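Cytochrome C-type biogenesis protein ccmF (Thermus thermophilus, PDB 6ZMQ) serves as a membrane-bound cytochrome c heme lyase, binding heme b and probably taking part in its attachment to cytochrome c. Local coordinates at residues A210-R215 against L341-R346; R559-E564 against P583-P588; R578-P583 against P592-T597. All blocks are in the same frame, centred on the assembly; numbering follows the deposited sequence.

Contact 1 of 3, residues A210-R215 against L341-R346; sequences AMATRR and LGLLSR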
loop_
_atom_site.group_PDB
_atom_site.type_symbol
_atom_site.label_atom_id
_atom_site.label_comp_id
_atom_site.label_asym_id
_atom_site.label_seq_id
_atom_site.Cartn_x
_atom_site.Cartn_y
_atom_site.Cartn_z
ATOM N N ALA A 210 14.032 16.323 14.607
ATOM C CA ALA A 210 13.353 17.446 15.257
ATOM C C ALA A 210 13.359 17.309 16.772
ATOM O O ALA A 210 13.770 18.239 17.479
ATOM C CB ALA A 210 11.913 17.558 14.757
ATOM N N MET A 211 13.041 16.111 17.274
ATOM C CA MET A 211 13.076 15.817 18.701
ATOM C C MET A 211 14.481 15.823 19.282
ATOM O O MET A 211 14.625 15.889 20.509
ATOM C CB MET A 211 12.451 14.446 18.983
ATOM C CG MET A 211 10.949 14.402 18.824
ATOM S SD MET A 211 10.273 12.735 18.608
ATOM C CE MET A 211 11.554 11.879 17.677
ATOM N N ALA A 212 15.513 15.725 18.447
ATOM C CA ALA A 212 16.856 15.932 18.953
ATOM C C ALA A 212 17.353 17.350 18.736
ATOM O O ALA A 212 18.277 17.778 19.435
ATOM C CB ALA A 212 17.823 14.934 18.322
ATOM N N THR A 213 16.773 18.088 17.788
ATOM C CA THR A 213 17.245 19.440 17.516
ATOM C C THR A 213 16.373 20.456 18.253
ATOM O O THR A 213 16.683 21.655 18.278
ATOM C CB THR A 213 17.283 19.642 15.987
ATOM O OG1 THR A 213 17.959 18.515 15.423
ATOM C CG2 THR A 213 18.139 20.826 15.562
ATOM N N ARG A 214 15.302 19.960 18.887
ATOM C CA ARG A 214 14.394 20.689 19.779
ATOM C C ARG A 214 13.627 21.793 19.052
ATOM O O ARG A 214 13.189 22.769 19.667
ATOM C CB ARG A 214 15.105 21.230 21.029
ATOM C CG ARG A 214 15.698 20.127 21.892
ATOM C CD ARG A 214 17.171 20.350 22.186
ATOM N NE ARG A 214 17.793 19.134 22.698
ATOM C CZ ARG A 214 19.094 18.874 22.638
ATOM N NH1 ARG A 214 19.926 19.764 22.117
ATOM N NH2 ARG A 214 19.569 17.736 23.123
ATOM N N ARG A 215 13.438 21.612 17.745
ATOM C CA ARG A 215 12.569 22.431 16.902
ATOM C C ARG A 215 11.414 21.535 16.458
ATOM O O ARG A 215 11.534 20.801 15.472
ATOM C CB ARG A 215 13.354 23.003 15.722
ATOM C CG ARG A 215 14.446 23.970 16.150
ATOM C CD ARG A 215 15.038 24.762 14.988
ATOM N NE ARG A 215 16.488 24.880 15.141
ATOM C CZ ARG A 215 17.372 24.182 14.438
ATOM N NH1 ARG A 215 16.952 23.308 13.541
ATOM N NH2 ARG A 215 18.673 24.351 14.635
ATOM N N LEU A 341 10.299 6.698 19.511
ATOM C CA LEU A 341 9.497 6.890 20.713
ATOM C C LEU A 341 10.349 7.143 21.951
ATOM O O LEU A 341 9.847 7.730 22.910
ATOM C CB LEU A 341 8.549 5.701 20.888
ATOM C CG LEU A 341 7.611 5.480 19.685
ATOM C CD1 LEU A 341 6.523 4.484 20.010
ATOM C CD2 LEU A 341 6.958 6.790 19.208
ATOM N N GLY A 342 11.644 6.810 21.922
ATOM C CA GLY A 342 12.527 7.242 22.994
ATOM C C GLY A 342 12.799 8.733 22.955
ATOM O O GLY A 342 12.762 9.411 23.992
ATOM N N LEU A 343 13.066 9.272 21.756
ATOM C CA LEU A 343 13.252 10.718 21.675
ATOM C C LEU A 343 11.946 11.494 21.839
ATOM O O LEU A 343 11.995 12.667 22.225
ATOM C CB LEU A 343 13.943 11.124 20.372
ATOM C CG LEU A 343 15.339 10.591 20.041
ATOM C CD1 LEU A 343 15.849 11.264 18.782
ATOM C CD2 LEU A 343 16.310 10.826 21.194
ATOM N N LEU A 344 10.783 10.874 21.590
ATOM C CA LEU A 344 9.534 11.529 21.990
ATOM C C LEU A 344 9.293 11.416 23.494
ATOM O O LEU A 344 8.701 12.316 24.101
ATOM C CB LEU A 344 8.352 10.997 21.165
ATOM C CG LEU A 344 6.929 11.503 21.437
ATOM C CD1 LEU A 344 6.301 12.099 20.212
ATOM C CD2 LEU A 344 6.095 10.338 21.898
ATOM N N SER A 345 9.754 10.327 24.112
ATOM C CA SER A 345 9.664 10.183 25.560
ATOM C C SER A 345 10.501 11.229 26.289
ATOM O O SER A 345 10.110 11.700 27.363
ATOM C CB SER A 345 10.101 8.780 25.967
ATOM O OG SER A 345 10.736 8.814 27.231
ATOM N N ARG A 346 11.647 11.617 25.721
ATOM C CA ARG A 346 12.420 12.691 26.351
ATOM C C ARG A 346 11.878 14.086 26.010
ATOM O O ARG A 346 12.416 15.093 26.486
ATOM C CB ARG A 346 13.911 12.555 26.035
ATOM C CG ARG A 346 14.401 12.785 24.625
ATOM C CD ARG A 346 15.905 13.067 24.736
ATOM N NE ARG A 346 16.578 13.398 23.484
ATOM C CZ ARG A 346 17.002 14.612 23.144
ATOM N NH1 ARG A 346 17.732 14.777 22.052
ATOM N NH2 ARG A 346 16.785 15.644 23.946
#
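R346 swings its guanidinium across to M211, whose carbonyl oxygen stands over one face of the group, toward the rim, with R346 NH1 3.6 Å from M211 O. That is an approach without a hydrogen bond. The setting is helix-helix packing at the C-terminal ends of two predicted transmembrane helices, 185-213 and 325-345. Beside this arginine, M211 does most of the joining. Its CG lies anti to the carbonyl carbon, and a bend at chi3 (-34°) carries CE to L343, with M211 CE 3.7 Å from L343 CB. The sulfur serves the next residue along, M211 SD sitting 3.6 Å from L344 CB. A212 adds a lighter touch, its CB 4.2 Å from L343 CD1, while F292 of helix 288-307 packs against both M211 and L344. The side chain of L343 also comes within about 5 Å of a bound phosphatidylethanolamine. Where the first helix ends, R214 takes a positive phi (64°) and sends its side chain back over A212 O, which lies above the centre of its guanidinium. The R214 and R346 guanidinium groups, of like charge, come close, a pairing that the carbonyl oxygens at this helix end would probably ease. The two planes are turned 62° apart, and R346 NH2 meets the R214 group in plane at its edge, 3.6 Å from R214 NH2.

Contact 2 of 3, residues R559-E564 against P583-P588; sequences RRFAVE and PQMNSP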
loop_
_atom_site.group_PDB
_atom_site.type_symbol
_atom_site.label_atom_id
_atom_site.label_comp_id
_atom_site.label_asym_id
_atom_site.label_seq_id
_atom_site.Cartn_x
_atom_site.Cartn_y
_atom_site.Cartn_z
ATOM N N ARG A 559 4.321 -21.663 -21.543
ATOM C CA ARG A 559 4.772 -22.087 -20.190
ATOM C C ARG A 559 3.649 -22.716 -19.381
ATOM O O ARG A 559 3.989 -23.463 -18.453
ATOM C CB ARG A 559 5.439 -20.927 -19.448
ATOM C CG ARG A 559 6.600 -20.286 -20.199
ATOM C CD ARG A 559 7.666 -19.700 -19.290
ATOM N NE ARG A 559 8.938 -20.300 -19.655
ATOM C CZ ARG A 559 9.968 -19.657 -20.188
ATOM N NH1 ARG A 559 11.068 -20.319 -20.505
ATOM N NH2 ARG A 559 9.901 -18.357 -20.397
ATOM N N ARG A 560 2.412 -22.267 -19.615
ATOM C CA ARG A 560 1.170 -22.811 -19.106
ATOM C C ARG A 560 0.250 -23.110 -20.278
ATOM O O ARG A 560 0.269 -22.443 -21.332
ATOM C CB ARG A 560 0.479 -21.923 -18.047
ATOM C CG ARG A 560 0.336 -20.410 -18.233
ATOM C CD ARG A 560 -0.792 -19.969 -19.164
ATOM N NE ARG A 560 -1.090 -18.557 -18.938
ATOM C CZ ARG A 560 -2.027 -17.858 -19.572
ATOM N NH1 ARG A 560 -2.792 -18.426 -20.499
ATOM N NH2 ARG A 560 -2.214 -16.583 -19.262
ATOM N N PHE A 561 -0.402 -24.247 -20.094
ATOM C CA PHE A 561 -1.473 -24.784 -20.903
ATOM C C PHE A 561 -2.756 -24.366 -20.207
ATOM O O PHE A 561 -2.830 -24.394 -18.974
ATOM C CB PHE A 561 -1.359 -26.312 -20.969
ATOM C CG PHE A 561 -0.066 -26.812 -21.590
ATOM C CD1 PHE A 561 1.087 -26.995 -20.820
ATOM C CD2 PHE A 561 0.002 -27.078 -22.945
ATOM C CE1 PHE A 561 2.273 -27.438 -21.396
ATOM C CE2 PHE A 561 1.177 -27.540 -23.525
ATOM C CZ PHE A 561 2.314 -27.712 -22.753
ATOM N N ALA A 562 -3.737 -23.929 -20.976
ATOM C CA ALA A 562 -4.952 -23.399 -20.388
ATOM C C ALA A 562 -6.148 -24.251 -20.778
ATOM O O ALA A 562 -6.194 -24.833 -21.865
ATOM C CB ALA A 562 -5.164 -21.951 -20.824
ATOM N N VAL A 563 -7.122 -24.329 -19.874
ATOM C CA VAL A 563 -8.356 -25.049 -20.157
ATOM C C VAL A 563 -9.562 -24.207 -19.769
ATOM O O VAL A 563 -9.474 -23.256 -18.981
ATOM C CB VAL A 563 -8.412 -26.446 -19.496
ATOM C CG1 VAL A 563 -7.581 -27.456 -20.291
ATOM C CG2 VAL A 563 -7.906 -26.368 -18.081
ATOM N N GLU A 564 -10.704 -24.591 -20.340
ATOM C CA GLU A 564 -11.839 -23.718 -20.585
ATOM C C GLU A 564 -13.114 -24.316 -20.014
ATOM O O GLU A 564 -13.208 -25.528 -19.837
ATOM C CB GLU A 564 -12.013 -23.501 -22.111
ATOM C CG GLU A 564 -11.004 -22.560 -22.734
ATOM C CD GLU A 564 -11.178 -21.134 -22.298
ATOM O OE1 GLU A 564 -12.289 -20.764 -21.859
ATOM O OE2 GLU A 564 -10.181 -20.390 -22.342
ATOM N N PRO A 583 -3.345 -25.848 -15.519
ATOM C CA PRO A 583 -2.345 -27.132 -15.148
ATOM C C PRO A 583 -1.173 -26.167 -15.466
ATOM O O PRO A 583 -0.949 -25.950 -16.615
ATOM C CB PRO A 583 -2.901 -28.149 -16.129
ATOM C CG PRO A 583 -4.320 -27.755 -16.212
ATOM C CD PRO A 583 -4.094 -26.346 -16.656
ATOM N N GLN A 584 -0.574 -25.450 -14.482
ATOM C CA GLN A 584 0.573 -24.593 -14.775
ATOM C C GLN A 584 1.841 -25.385 -14.469
ATOM O O GLN A 584 2.049 -25.806 -13.332
ATOM C CB GLN A 584 0.491 -23.285 -13.986
ATOM C CG GLN A 584 1.477 -22.197 -14.439
ATOM C CD GLN A 584 0.806 -20.841 -14.654
ATOM O OE1 GLN A 584 -0.416 -20.724 -14.577
ATOM N NE2 GLN A 584 1.606 -19.818 -14.935
ATOM N N MET A 585 2.670 -25.606 -15.496
ATOM C CA MET A 585 3.756 -26.590 -15.425
ATOM C C MET A 585 4.874 -26.210 -14.443
ATOM O O MET A 585 5.528 -27.103 -13.891
ATOM C CB MET A 585 4.338 -26.800 -16.825
ATOM C CG MET A 585 3.323 -27.172 -17.909
ATOM S SD MET A 585 2.568 -28.803 -17.721
ATOM C CE MET A 585 0.839 -28.392 -17.511
ATOM N N ASN A 586 5.112 -24.907 -14.222
ATOM C CA ASN A 586 6.321 -24.444 -13.525
ATOM C C ASN A 586 6.299 -24.755 -12.033
ATOM O O ASN A 586 7.240 -25.344 -11.490
ATOM C CB ASN A 586 6.498 -22.943 -13.722
ATOM C CG ASN A 586 7.950 -22.531 -13.764
ATOM O OD1 ASN A 586 8.653 -22.560 -12.754
ATOM N ND2 ASN A 586 8.428 -22.190 -14.955
ATOM N N SER A 587 5.228 -24.356 -11.360
ATOM C CA SER A 587 4.980 -24.629 -9.948
ATOM C C SER A 587 4.619 -26.118 -9.820
ATOM O O SER A 587 4.375 -26.767 -10.842
ATOM C CB SER A 587 3.889 -23.653 -9.486
ATOM O OG SER A 587 3.797 -23.537 -8.075
ATOM N N PRO A 588 4.554 -26.739 -8.553
ATOM C CA PRO A 588 4.342 -28.207 -8.473
ATOM C C PRO A 588 3.028 -28.751 -9.028
ATOM O O PRO A 588 2.154 -29.215 -8.288
ATOM C CB PRO A 588 4.437 -28.483 -6.964
ATOM C CG PRO A 588 4.110 -27.202 -6.323
ATOM C CD PRO A 588 4.838 -26.229 -7.194
#
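F561 and M585 make the Met-aromatic contact of this pair. The two side chains cross at about a right angle: M585 CG arrives in the plane of the ring at its edge, 3.7 Å from F561 CE1, and M585 CE reaches F561 CD1 at 3.6 Å. The sulfur itself is oblique to the ring, M585 SD lying 4.9 Å from the F561 centroid. Bends at chi2 (-68°) and chi3 (118°) place SD and CE, both oblique to the ring.

Apart from the methionine, apolar packing adds V563 CG2 on P583 CD at 4.1 Å. A third kind of contact sets aliphatic carbon against an amide. R560 lays CB and CG against the end of Q584, with R560 CB 3.6 Å from Q584 CD and R560 CG 3.6 Å from Q584 NE2. The charged end of R560 turns elsewhere, to a salt bridge with E557, just as R559 pairs with D97.

No hydrogen bond crosses between the two segments. The nitrogen of P583 carries no hydrogen, and F561 O lies 3.4 Å from P583 O, two acceptors that cannot bond to each other.

In the fold, strand 561-566 lies between strands 554-556 and 578-581, bonding through A562 to L555 and through V563 to F581; segment 583-588 belongs to the loop between strands 578-581 and 593-594, and its N586 ND2 bonds S94 O.

Contact 3 of 3, residues R578-P583 against P592-T597; sequences RLHFYP and PKVIYT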
loop_
_atom_site.group_PDB
_atom_site.type_symbol
_atom_site.label_atom_id
_atom_site.label_comp_id
_atom_site.label_asym_id
_atom_site.label_seq_id
_atom_site.Cartn_x
_atom_site.Cartn_y
_atom_site.Cartn_z
ATOM N N ARG A 578 -16.287 -17.425 -21.037
ATOM C CA ARG A 578 -15.191 -18.394 -21.005
ATOM C C ARG A 578 -14.269 -18.140 -19.814
ATOM O O ARG A 578 -13.270 -17.426 -19.951
ATOM C CB ARG A 578 -14.391 -18.311 -22.316
ATOM C CG ARG A 578 -15.064 -18.798 -23.619
ATOM C CD ARG A 578 -14.688 -17.870 -24.775
ATOM N NE ARG A 578 -15.437 -18.119 -26.004
ATOM C CZ ARG A 578 -15.105 -19.057 -26.889
ATOM N NH1 ARG A 578 -13.998 -19.767 -26.716
ATOM N NH2 ARG A 578 -15.830 -19.239 -27.983
ATOM N N LEU A 579 -14.561 -18.773 -18.674
ATOM C CA LEU A 579 -13.699 -18.733 -17.491
ATOM C C LEU A 579 -12.515 -19.676 -17.667
ATOM O O LEU A 579 -12.555 -20.589 -18.496
ATOM C CB LEU A 579 -14.477 -19.128 -16.239
ATOM C CG LEU A 579 -15.210 -20.457 -16.413
ATOM C CD1 LEU A 579 -15.329 -21.141 -15.114
ATOM C CD2 LEU A 579 -16.614 -20.242 -16.968
ATOM N N HIS A 580 -11.450 -19.473 -16.880
ATOM C CA HIS A 580 -10.189 -20.082 -17.266
ATOM C C HIS A 580 -9.657 -21.011 -16.178
ATOM O O HIS A 580 -10.154 -21.031 -15.048
ATOM C CB HIS A 580 -9.203 -18.965 -17.548
ATOM C CG HIS A 580 -8.312 -19.183 -18.726
ATOM N ND1 HIS A 580 -8.449 -18.452 -19.887
ATOM C CD2 HIS A 580 -7.227 -19.972 -18.906
ATOM C CE1 HIS A 580 -7.519 -18.817 -20.749
ATOM N NE2 HIS A 580 -6.767 -19.739 -20.180
ATOM N N PHE A 581 -8.637 -21.794 -16.535
ATOM C CA PHE A 581 -7.952 -22.635 -15.557
ATOM C C PHE A 581 -6.554 -22.924 -16.068
ATOM O O PHE A 581 -6.380 -23.123 -17.275
ATOM C CB PHE A 581 -8.682 -23.962 -15.362
ATOM C CG PHE A 581 -8.691 -24.456 -13.955
ATOM C CD1 PHE A 581 -7.625 -24.214 -13.104
ATOM C CD2 PHE A 581 -9.762 -25.196 -13.490
ATOM C CE1 PHE A 581 -7.643 -24.676 -11.812
ATOM C CE2 PHE A 581 -9.784 -25.659 -12.190
ATOM C CZ PHE A 581 -8.722 -25.404 -11.347
ATOM N N TYR A 582 -5.568 -23.009 -15.174
ATOM C CA TYR A 582 -4.250 -23.445 -15.613
ATOM C C TYR A 582 -3.793 -24.671 -14.844
ATOM O O TYR A 582 -3.477 -24.557 -13.652
ATOM C CB TYR A 582 -3.192 -22.363 -15.450
ATOM C CG TYR A 582 -3.590 -21.067 -16.041
ATOM C CD1 TYR A 582 -3.918 -20.985 -17.384
ATOM C CD2 TYR A 582 -3.555 -19.908 -15.284
ATOM C CE1 TYR A 582 -4.279 -19.797 -17.939
ATOM C CE2 TYR A 582 -3.871 -18.702 -15.841
ATOM C CZ TYR A 582 -4.248 -18.649 -17.172
ATOM O OH TYR A 582 -4.588 -17.452 -17.755
ATOM N N PRO A 583 -3.345 -25.848 -15.519
ATOM C CA PRO A 583 -2.345 -27.132 -15.148
ATOM C C PRO A 583 -1.173 -26.167 -15.466
ATOM O O PRO A 583 -0.949 -25.950 -16.615
ATOM C CB PRO A 583 -2.901 -28.149 -16.129
ATOM C CG PRO A 583 -4.320 -27.755 -16.212
ATOM C CD PRO A 583 -4.094 -26.346 -16.656
ATOM N N PRO A 592 -4.168 -23.301 -10.491
ATOM C CA PRO A 592 -4.804 -22.036 -10.118
ATOM C C PRO A 592 -5.730 -21.515 -11.205
ATOM O O PRO A 592 -5.541 -21.746 -12.412
ATOM C CB PRO A 592 -3.615 -21.100 -9.873
ATOM C CG PRO A 592 -2.618 -21.559 -10.807
ATOM C CD PRO A 592 -2.756 -23.055 -10.846
ATOM N N LYS A 593 -6.780 -20.851 -10.743
ATOM C CA LYS A 593 -7.799 -20.263 -11.587
ATOM C C LYS A 593 -7.406 -18.845 -11.990
ATOM O O LYS A 593 -6.623 -18.172 -11.310
ATOM C CB LYS A 593 -9.125 -20.230 -10.827
ATOM C CG LYS A 593 -9.549 -21.598 -10.350
ATOM C CD LYS A 593 -10.811 -21.620 -9.538
ATOM C CE LYS A 593 -10.589 -20.978 -8.181
ATOM N NZ LYS A 593 -9.638 -21.758 -7.356
ATOM N N VAL A 594 -7.967 -18.393 -13.116
ATOM C CA VAL A 594 -8.241 -16.973 -13.344
ATOM C C VAL A 594 -9.704 -16.858 -13.780
ATOM O O VAL A 594 -10.165 -17.515 -14.739
ATOM C CB VAL A 594 -7.287 -16.273 -14.330
ATOM C CG1 VAL A 594 -5.979 -15.898 -13.654
ATOM C CG2 VAL A 594 -6.980 -17.078 -15.486
ATOM N N ILE A 595 -10.439 -16.064 -13.026
ATOM C CA ILE A 595 -11.878 -15.890 -13.126
ATOM C C ILE A 595 -12.220 -14.985 -14.300
ATOM O O ILE A 595 -11.408 -14.156 -14.733
ATOM C CB ILE A 595 -12.381 -15.337 -11.774
ATOM C CG1 ILE A 595 -11.763 -13.991 -11.420
ATOM C CG2 ILE A 595 -11.805 -16.115 -10.668
ATOM C CD1 ILE A 595 -12.587 -12.773 -11.635
ATOM N N TYR A 596 -13.424 -15.143 -14.841
ATOM C CA TYR A 596 -13.938 -14.129 -15.754
ATOM C C TYR A 596 -15.090 -13.406 -15.074
ATOM O O TYR A 596 -15.877 -14.022 -14.344
ATOM C CB TYR A 596 -14.343 -14.709 -17.116
ATOM C CG TYR A 596 -15.206 -13.778 -17.952
ATOM C CD1 TYR A 596 -14.656 -12.652 -18.568
ATOM C CD2 TYR A 596 -16.585 -13.965 -18.037
ATOM C CE1 TYR A 596 -15.445 -11.779 -19.299
ATOM C CE2 TYR A 596 -17.372 -13.111 -18.777
ATOM C CZ TYR A 596 -16.803 -12.010 -19.396
ATOM O OH TYR A 596 -17.585 -11.141 -20.124
ATOM N N THR A 597 -15.160 -12.094 -15.267
ATOM C CA THR A 597 -16.193 -11.303 -14.612
ATOM C C THR A 597 -16.832 -10.221 -15.479
ATOM O O THR A 597 -16.125 -9.351 -16.030
ATOM C CB THR A 597 -15.657 -10.716 -13.312
ATOM O OG1 THR A 597 -16.610 -9.769 -12.832
ATOM C CG2 THR A 597 -14.270 -10.073 -13.490
#
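Y582 N donates to P592 O at 3.0 Å, with an N-H...O angle of 158°. H580 N bonds V594 O in turn, longer at 3.2 Å and more bent at 139°. These two backbone bonds hold a loose antiparallel beta hairpin of strands 578-581 and 593-594. Packing builds outward on both faces of the ladder. On one, K593 lies alongside F581 and sets CG over the ring face, toward the rim, in a CH-pi contact with CG 4.1 Å from the F581 centroid; farther out, K593 makes a cation-pi contact with W251. On the other, V594 CG2 is shared by two neighbours: H580 CB lies 3.6 Å from V594 CG2, and the Y582 side chain crosses V594 obliquely, with Y582 OH 3.3 Å and Y582 CE2 3.5 Å from V594 CG2. Y582 CG is anti to the carbonyl carbon (chi1 -51°), which sets where the ring starts. An alanine at Y582 would probably keep the backbone bond but leave V594 CG2 without its aromatic cover. With one bond good and one bent, the side-chain packing probably contributes to holding the two segments together.

In the fold
Contacts 2 and 3 reach the same beta sheet, contact 2 through strand 561-566 alone, and share P583; their centres are 11 Å apart, and V563 N probably hydrogen-bonds F581 O between them. Contact 1 lies about 54 to 55 Å from both, centre to centre, across the middle of the chain, where two predicted transmembrane helices end. Contacts 1 and 3 are partly buried, whereas contact 2 is a surface contact. The chemistry divides differently: contact 3 pairs backbones, while contacts 1 and 2 have no hydrogen bond across and lean on a methionine, packed on leucines in one and on a phenylalanine in the other. Arginines edge both, close together in contact 1 but salt-bridged to acidic residues in contact 2.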